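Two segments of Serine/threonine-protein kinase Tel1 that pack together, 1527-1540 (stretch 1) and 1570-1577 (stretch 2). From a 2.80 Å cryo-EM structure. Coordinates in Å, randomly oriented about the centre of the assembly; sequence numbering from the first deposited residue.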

ATOM      1  N   PHE A1527     -67.282 -11.266  -5.255  1.00 82.34           N
ATOM      2  CA  PHE A1527     -66.072 -10.518  -4.947  1.00 82.34           C
ATOM      3  C   PHE A1527     -65.146 -11.367  -4.093  1.00 82.34           C
ATOM      4  O   PHE A1527     -65.552 -11.894  -3.054  1.00 82.34           O
ATOM      5  CB  PHE A1527     -66.421  -9.225  -4.216  1.00 82.34           C
ATOM      6  CG  PHE A1527     -66.909  -8.135  -5.116  1.00 82.34           C
ATOM      7  CD1 PHE A1527     -66.370  -7.968  -6.373  1.00 82.34           C
ATOM      8  CD2 PHE A1527     -67.906  -7.275  -4.702  1.00 82.34           C
ATOM      9  CE1 PHE A1527     -66.816  -6.964  -7.198  1.00 82.34           C
ATOM     10  CE2 PHE A1527     -68.357  -6.272  -5.525  1.00 82.34           C
ATOM     11  CZ  PHE A1527     -67.812  -6.117  -6.774  1.00 82.34           C
ATOM     12  N   LYS A1528     -63.900 -11.509  -4.545  1.00 86.84           N
ATOM     13  CA  LYS A1528     -62.928 -12.314  -3.815  1.00 86.84           C
ATOM     14  C   LYS A1528     -62.777 -11.818  -2.383  1.00 86.84           C
ATOM     15  O   LYS A1528     -62.971 -12.573  -1.425  1.00 86.84           O
ATOM     16  CB  LYS A1528     -61.585 -12.291  -4.543  1.00 86.84           C
ATOM     17  CG  LYS A1528     -60.492 -13.065  -3.838  1.00 86.84           C
ATOM     18  CD  LYS A1528     -59.139 -12.429  -4.086  1.00 86.84           C
ATOM     19  CE  LYS A1528     -58.058 -13.067  -3.232  1.00 86.84           C
ATOM     20  NZ  LYS A1528     -56.811 -12.251  -3.215  1.00 86.84           N
ATOM     21  N   ASP A1529     -62.438 -10.542  -2.220  1.00 88.64           N
ATOM     22  CA  ASP A1529     -62.322  -9.946  -0.897  1.00 88.64           C
ATOM     23  C   ASP A1529     -63.172  -8.687  -0.814  1.00 88.64           C
ATOM     24  O   ASP A1529     -63.943  -8.389  -1.732  1.00 88.64           O
ATOM     25  CB  ASP A1529     -60.864  -9.611  -0.580  1.00 88.64           C
ATOM     26  CG  ASP A1529     -59.912 -10.726  -0.952  1.00 88.64           C
ATOM     27  OD1 ASP A1529     -60.252 -11.907  -0.736  1.00 88.64           O
ATOM     28  OD2 ASP A1529     -58.816 -10.419  -1.462  1.00 88.64           O
ATOM     29  N   GLU A1530     -63.045  -7.942   0.283  1.00 89.42           N
ATOM     30  CA  GLU A1530     -63.635  -6.614   0.343  1.00 89.42           C
ATOM     31  C   GLU A1530     -62.738  -5.565  -0.294  1.00 89.42           C
ATOM     32  O   GLU A1530     -63.225  -4.492  -0.673  1.00 89.42           O
ATOM     33  CB  GLU A1530     -63.944  -6.237   1.789  1.00 89.42           C
ATOM     34  CG  GLU A1530     -64.867  -7.230   2.470  1.00 89.42           C
ATOM     35  CD  GLU A1530     -65.382  -6.736   3.800  1.00 89.42           C
ATOM     36  OE1 GLU A1530     -64.976  -5.631   4.221  1.00 89.42           O
ATOM     37  OE2 GLU A1530     -66.196  -7.452   4.419  1.00 89.42           O
ATOM     38  N   GLY A1531     -61.443  -5.857  -0.422  1.00 84.77           N
ATOM     39  CA  GLY A1531     -60.582  -5.001  -1.215  1.00 84.77           C
ATOM     40  C   GLY A1531     -61.052  -4.899  -2.652  1.00 84.77           C
ATOM     41  O   GLY A1531     -61.072  -3.812  -3.230  1.00 84.77           O
ATOM     42  N   GLN A1532     -61.452  -6.028  -3.241  1.00 81.99           N
ATOM     43  CA  GLN A1532     -62.002  -5.997  -4.590  1.00 81.99           C
ATOM     44  C   GLN A1532     -63.312  -5.226  -4.646  1.00 81.99           C
ATOM     45  O   GLN A1532     -63.589  -4.560  -5.645  1.00 81.99           O
ATOM     46  CB  GLN A1532     -62.211  -7.413  -5.119  1.00 81.99           C
ATOM     47  CG  GLN A1532     -60.974  -8.040  -5.723  1.00 81.99           C
ATOM     48  CD  GLN A1532     -61.309  -9.056  -6.797  1.00 81.99           C
ATOM     49  OE1 GLN A1532     -62.464  -9.200  -7.192  1.00 81.99           O
ATOM     50  NE2 GLN A1532     -60.295  -9.764  -7.278  1.00 81.99           N
ATOM     51  N   LYS A1533     -64.127  -5.294  -3.594  1.00 80.55           N
ATOM     52  CA  LYS A1533     -65.377  -4.545  -3.599  1.00 80.55           C
ATOM     53  C   LYS A1533     -65.114  -3.047  -3.558  1.00 80.55           C
ATOM     54  O   LYS A1533     -65.762  -2.273  -4.276  1.00 80.55           O
ATOM     55  CB  LYS A1533     -66.255  -4.967  -2.424  1.00 80.55           C
ATOM     56  CG  LYS A1533     -67.657  -4.390  -2.477  1.00 80.55           C
ATOM     57  CD  LYS A1533     -68.446  -4.711  -1.221  1.00 80.55           C
ATOM     58  CE  LYS A1533     -68.520  -6.206  -0.985  1.00 80.55           C
ATOM     59  NZ  LYS A1533     -69.210  -6.531   0.296  1.00 80.55           N
ATOM     60  N   GLN A1534     -64.154  -2.618  -2.738  1.00 79.68           N
ATOM     61  CA  GLN A1534     -63.817  -1.201  -2.699  1.00 79.68           C
ATOM     62  C   GLN A1534     -63.153  -0.756  -3.994  1.00 79.68           C
ATOM     63  O   GLN A1534     -63.375   0.367  -4.457  1.00 79.68           O
ATOM     64  CB  GLN A1534     -62.921  -0.907  -1.500  1.00 79.68           C
ATOM     65  CG  GLN A1534     -63.592  -1.176  -0.167  1.00 79.68           C
ATOM     66  CD  GLN A1534     -62.722  -0.779   1.005  1.00 79.68           C
ATOM     67  OE1 GLN A1534     -61.679  -0.151   0.829  1.00 79.68           O
ATOM     68  NE2 GLN A1534     -63.144  -1.148   2.209  1.00 79.68           N
ATOM     69  N   ALA A1535     -62.344  -1.628  -4.601  1.00 73.39           N
ATOM     70  CA  ALA A1535     -61.757  -1.314  -5.897  1.00 73.39           C
ATOM     71  C   ALA A1535     -62.831  -1.145  -6.958  1.00 73.39           C
ATOM     72  O   ALA A1535     -62.765  -0.224  -7.777  1.00 73.39           O
ATOM     73  CB  ALA A1535     -60.770  -2.405  -6.305  1.00 73.39           C
ATOM     74  N   PHE A1536     -63.828  -2.027  -6.959  1.00 71.81           N
ATOM     75  CA  PHE A1536     -64.939  -1.909  -7.893  1.00 71.81           C
ATOM     76  C   PHE A1536     -65.679  -0.596  -7.692  1.00 71.81           C
ATOM     77  O   PHE A1536     -65.957   0.132  -8.655  1.00 71.81           O
ATOM     78  CB  PHE A1536     -65.885  -3.097  -7.715  1.00 71.81           C
ATOM     79  CG  PHE A1536     -66.968  -3.169  -8.741  1.00 71.81           C
ATOM     80  CD1 PHE A1536     -66.781  -3.873  -9.908  1.00 71.81           C
ATOM     81  CD2 PHE A1536     -68.175  -2.535  -8.538  1.00 71.81           C
ATOM     82  CE1 PHE A1536     -67.769  -3.938 -10.851  1.00 71.81           C
ATOM     83  CE2 PHE A1536     -69.164  -2.596  -9.484  1.00 71.81           C
ATOM     84  CZ  PHE A1536     -68.959  -3.298 -10.641  1.00 71.81           C
ATOM     85  N   ARG A1537     -66.013  -0.282  -6.438  1.00 73.75           N
ATOM     86  CA  ARG A1537     -66.706   0.968  -6.147  1.00 73.75           C
ATOM     87  C   ARG A1537     -65.910   2.164  -6.647  1.00 73.75           C
ATOM     88  O   ARG A1537     -66.450   3.046  -7.323  1.00 73.75           O
ATOM     89  CB  ARG A1537     -66.964   1.091  -4.646  1.00 73.75           C
ATOM     90  CG  ARG A1537     -67.929   0.065  -4.092  1.00 73.75           C
ATOM     91  CD  ARG A1537     -69.318   0.249  -4.664  1.00 73.75           C
ATOM     92  NE  ARG A1537     -70.286  -0.624  -4.011  1.00 73.75           N
ATOM     93  CZ  ARG A1537     -70.860  -0.355  -2.843  1.00 73.75           C
ATOM     94  NH1 ARG A1537     -70.558   0.762  -2.196  1.00 73.75           N
ATOM     95  NH2 ARG A1537     -71.734  -1.204  -2.318  1.00 73.75           N
ATOM     96  N   SER A1538     -64.617   2.205  -6.327  1.00 69.49           N
ATOM     97  CA  SER A1538     -63.800   3.354  -6.693  1.00 69.49           C
ATOM     98  C   SER A1538     -63.661   3.475  -8.202  1.00 69.49           C
ATOM     99  O   SER A1538     -63.819   4.566  -8.759  1.00 69.49           O
ATOM    100  CB  SER A1538     -62.432   3.247  -6.029  1.00 69.49           C
ATOM    101  OG  SER A1538     -61.957   1.918  -6.086  1.00 69.49           O
ATOM    102  N   ILE A1539     -63.376   2.365  -8.887  1.00 67.27           N
ATOM    103  CA  ILE A1539     -63.225   2.407 -10.338  1.00 67.27           C
ATOM    104  C   ILE A1539     -64.501   2.918 -10.988  1.00 67.27           C
ATOM    105  O   ILE A1539     -64.479   3.874 -11.770  1.00 67.27           O
ATOM    106  CB  ILE A1539     -62.828   1.023 -10.881  1.00 67.27           C
ATOM    107  CG1 ILE A1539     -61.351   0.745 -10.612  1.00 67.27           C
ATOM    108  CG2 ILE A1539     -63.104   0.933 -12.362  1.00 67.27           C
ATOM    109  CD1 ILE A1539     -60.928  -0.657 -10.966  1.00 67.27           C
ATOM    110  N   THR A1540     -65.638   2.301 -10.660  1.00 67.33           N
ATOM    111  CA  THR A1540     -66.892   2.682 -11.301  1.00 67.33           C
ATOM    112  C   THR A1540     -67.261   4.128 -10.992  1.00 67.33           C
ATOM    113  O   THR A1540     -67.615   4.898 -11.896  1.00 67.33           O
ATOM    114  CB  THR A1540     -68.002   1.738 -10.856  1.00 67.33           C
ATOM    115  OG1 THR A1540     -68.008   1.660  -9.426  1.00 67.33           O
ATOM    116  CG2 THR A1540     -67.769   0.358 -11.424  1.00 67.33           C
ATOM    117  N   GLY A1570     -51.060  -4.250 -10.762  1.00 62.82           N
ATOM    118  CA  GLY A1570     -50.137  -5.060 -10.000  1.00 62.82           C
ATOM    119  C   GLY A1570     -50.832  -5.753  -8.851  1.00 62.82           C
ATOM    120  O   GLY A1570     -50.984  -5.178  -7.771  1.00 62.82           O
ATOM    121  N   ARG A1571     -51.235  -6.998  -9.076  1.00 73.59           N
ATOM    122  CA  ARG A1571     -51.990  -7.799  -8.119  1.00 73.59           C
ATOM    123  C   ARG A1571     -52.016  -9.228  -8.641  1.00 73.59           C
ATOM    124  O   ARG A1571     -51.497  -9.523  -9.722  1.00 73.59           O
ATOM    125  CB  ARG A1571     -53.411  -7.270  -7.923  1.00 73.59           C
ATOM    126  CG  ARG A1571     -53.599  -6.401  -6.703  1.00 73.59           C
ATOM    127  CD  ARG A1571     -55.008  -5.858  -6.655  1.00 73.59           C
ATOM    128  NE  ARG A1571     -55.115  -4.677  -5.809  1.00 73.59           N
ATOM    129  CZ  ARG A1571     -56.227  -3.965  -5.665  1.00 73.59           C
ATOM    130  NH1 ARG A1571     -57.328  -4.316  -6.312  1.00 73.59           N
ATOM    131  NH2 ARG A1571     -56.238  -2.901  -4.877  1.00 73.59           N
ATOM    132  N   GLU A1572     -52.636 -10.114  -7.868  1.00 87.21           N
ATOM    133  CA  GLU A1572     -52.826 -11.504  -8.262  1.00 87.21           C
ATOM    134  C   GLU A1572     -54.249 -11.811  -8.690  1.00 87.21           C
ATOM    135  O   GLU A1572     -54.454 -12.589  -9.623  1.00 87.21           O
ATOM    136  CB  GLU A1572     -52.433 -12.436  -7.112  1.00 87.21           C
ATOM    137  CG  GLU A1572     -52.483 -13.918  -7.463  1.00 87.21           C
ATOM    138  CD  GLU A1572     -52.242 -14.812  -6.261  1.00 87.21           C
ATOM    139  OE1 GLU A1572     -52.376 -14.329  -5.117  1.00 87.21           O
ATOM    140  OE2 GLU A1572     -51.917 -16.001  -6.460  1.00 87.21           O
ATOM    141  N   ASN A1573     -55.239 -11.212  -8.037  1.00 84.71           N
ATOM    142  CA  ASN A1573     -56.646 -11.349  -8.406  1.00 84.71           C
ATOM    143  C   ASN A1573     -57.112  -9.971  -8.857  1.00 84.71           C
ATOM    144  O   ASN A1573     -57.675  -9.205  -8.072  1.00 84.71           O
ATOM    145  CB  ASN A1573     -57.476 -11.871  -7.239  1.00 84.71           C
ATOM    146  CG  ASN A1573     -56.996 -13.218  -6.739  1.00 84.71           C
ATOM    147  OD1 ASN A1573     -55.992 -13.309  -6.037  1.00 84.71           O
ATOM    148  ND2 ASN A1573     -57.719 -14.273  -7.095  1.00 84.71           N
ATOM    149  N   GLN A1574     -56.890  -9.662 -10.128  1.00 73.62           N
ATOM    150  CA  GLN A1574     -57.151  -8.332 -10.649  1.00 73.62           C
ATOM    151  C   GLN A1574     -58.535  -8.256 -11.273  1.00 73.62           C
ATOM    152  O   GLN A1574     -59.019  -9.209 -11.886  1.00 73.62           O
ATOM    153  CB  GLN A1574     -56.092  -7.931 -11.674  1.00 73.62           C
ATOM    154  CG  GLN A1574     -55.899  -8.921 -12.790  1.00 73.62           C
ATOM    155  CD  GLN A1574     -54.842  -8.473 -13.764  1.00 73.62           C
ATOM    156  OE1 GLN A1574     -53.855  -7.851 -13.379  1.00 73.62           O
ATOM    157  NE2 GLN A1574     -55.045  -8.774 -15.039  1.00 73.62           N
ATOM    158  N   LEU A1575     -59.166  -7.096 -11.108  1.00 69.17           N
ATOM    159  CA  LEU A1575     -60.530  -6.898 -11.578  1.00 69.17           C
ATOM    160  C   LEU A1575     -60.571  -6.722 -13.090  1.00 69.17           C
ATOM    161  O   LEU A1575     -61.250  -7.472 -13.797  1.00 69.17           O
ATOM    162  CB  LEU A1575     -61.142  -5.689 -10.874  1.00 69.17           C
ATOM    163  CG  LEU A1575     -62.589  -5.833 -10.423  1.00 69.17           C
ATOM    164  CD1 LEU A1575     -62.759  -7.102  -9.621  1.00 69.17           C
ATOM    165  CD2 LEU A1575     -62.998  -4.628  -9.609  1.00 69.17           C
ATOM    166  N   LEU A1576     -59.843  -5.739 -13.603  1.00 64.25           N
ATOM    167  CA  LEU A1576     -59.839  -5.457 -15.026  1.00 64.25           C
ATOM    168  C   LEU A1576     -59.024  -6.497 -15.787  1.00 64.25           C
ATOM    169  O   LEU A1576     -58.363  -7.359 -15.208  1.00 64.25           O
ATOM    170  CB  LEU A1576     -59.271  -4.067 -15.288  1.00 64.25           C
ATOM    171  CG  LEU A1576     -59.903  -2.949 -14.474  1.00 64.25           C
ATOM    172  CD1 LEU A1576     -59.113  -1.685 -14.646  1.00 64.25           C
ATOM    173  CD2 LEU A1576     -61.327  -2.740 -14.907  1.00 64.25           C
ATOM    174  N   ASN A1577     -59.090  -6.409 -17.105  1.00 62.50           N
ATOM    175  CA  ASN A1577     -58.290  -7.222 -18.003  1.00 62.50           C
ATOM    176  C   ASN A1577     -57.607  -6.309 -19.015  1.00 62.50           C
ATOM    177  O   ASN A1577     -57.823  -5.097 -19.028  1.00 62.50           O
ATOM    178  CB  ASN A1577     -59.153  -8.291 -18.680  1.00 62.50           C
ATOM    179  CG  ASN A1577     -60.422  -7.726 -19.289  1.00 62.50           C
ATOM    180  OD1 ASN A1577     -60.511  -7.539 -20.496  1.00 62.50           O
ATOM    181  ND2 ASN A1577     -61.412  -7.461 -18.452  1.00 62.50           N
TER

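What fills the space between the helix and the irregular segment that runs past it? Chiefly Leu-1575, which has more of its surface covered by the other stretch than any other residue here. Its CA-to-CB bond points toward the helix, and its branched end reaches the helix surface at Phe-1536, where Leu-1575 CD2 lies 3.8 Å from both CA and CB of Phe-1536. That leucine CD2 sits at the edge of the ring, near its plane, so the leucine packs beside the aromatic group and not over its face. The other methyl, CD1, comes within 3.2 Å of OE1 of Gln-1532, a close approach but not a hydrogen bond. A leucine suits this buried position because it fills space without bringing a polar group that would need a partner.

How does Gln-1532 take part when its CA-to-CB bond points sideways? Its length provides the answer: with chi1 in m and chi2 in t, the side chain extends until its amide meets the loop. There NE2 donates to the backbone O of Asn-1573 at 2.8 Å. The N-H...O angle of 126° makes this a weak hydrogen bond despite the short distance. The same NE2 lies 3.5 Å from CB of Asn-1573, so the amide packs against the asparagine as well as bonding to its backbone. Glutamine serves well here, since it can offer an N-H to a carbonyl in a segment that has no regular secondary structure.

What does the side chain of Asn-1573 add? It points toward the first stretch, and its OD1 accepts a hydrogen bond of 3.1 Å from NZ of Lys-1528, just before the helix. Asn-1573 thus accepts hydrogen bonds from two residues of stretch 1, from Lys-1528 at its side-chain OD1 and from Gln-1532 at its backbone O. The lysine is largely extended, and its NZ also forms a salt bridge with OD2 of Asp-1529 at 3.2 Å, whose hydrogen bond is weak. Such a polar cluster fits an exposed setting, where lysine and aspartate can keep their charges in contact with solvent.

How does the contact continue along the helix? Ala-1535 and Ile-1539, one turn apart, both point toward the loop. The small Ala-1535 leaves its CB 3.9 Å from NH1 of Arg-1571, at the edge of the guanidinium and near its plane. Farther along, CD1 of Ile-1539 meets CD1 of Leu-1576 at 4.2 Å, an apolar contact between two buried side chains. Altogether the two stretches bury 457 Å², counting both sides.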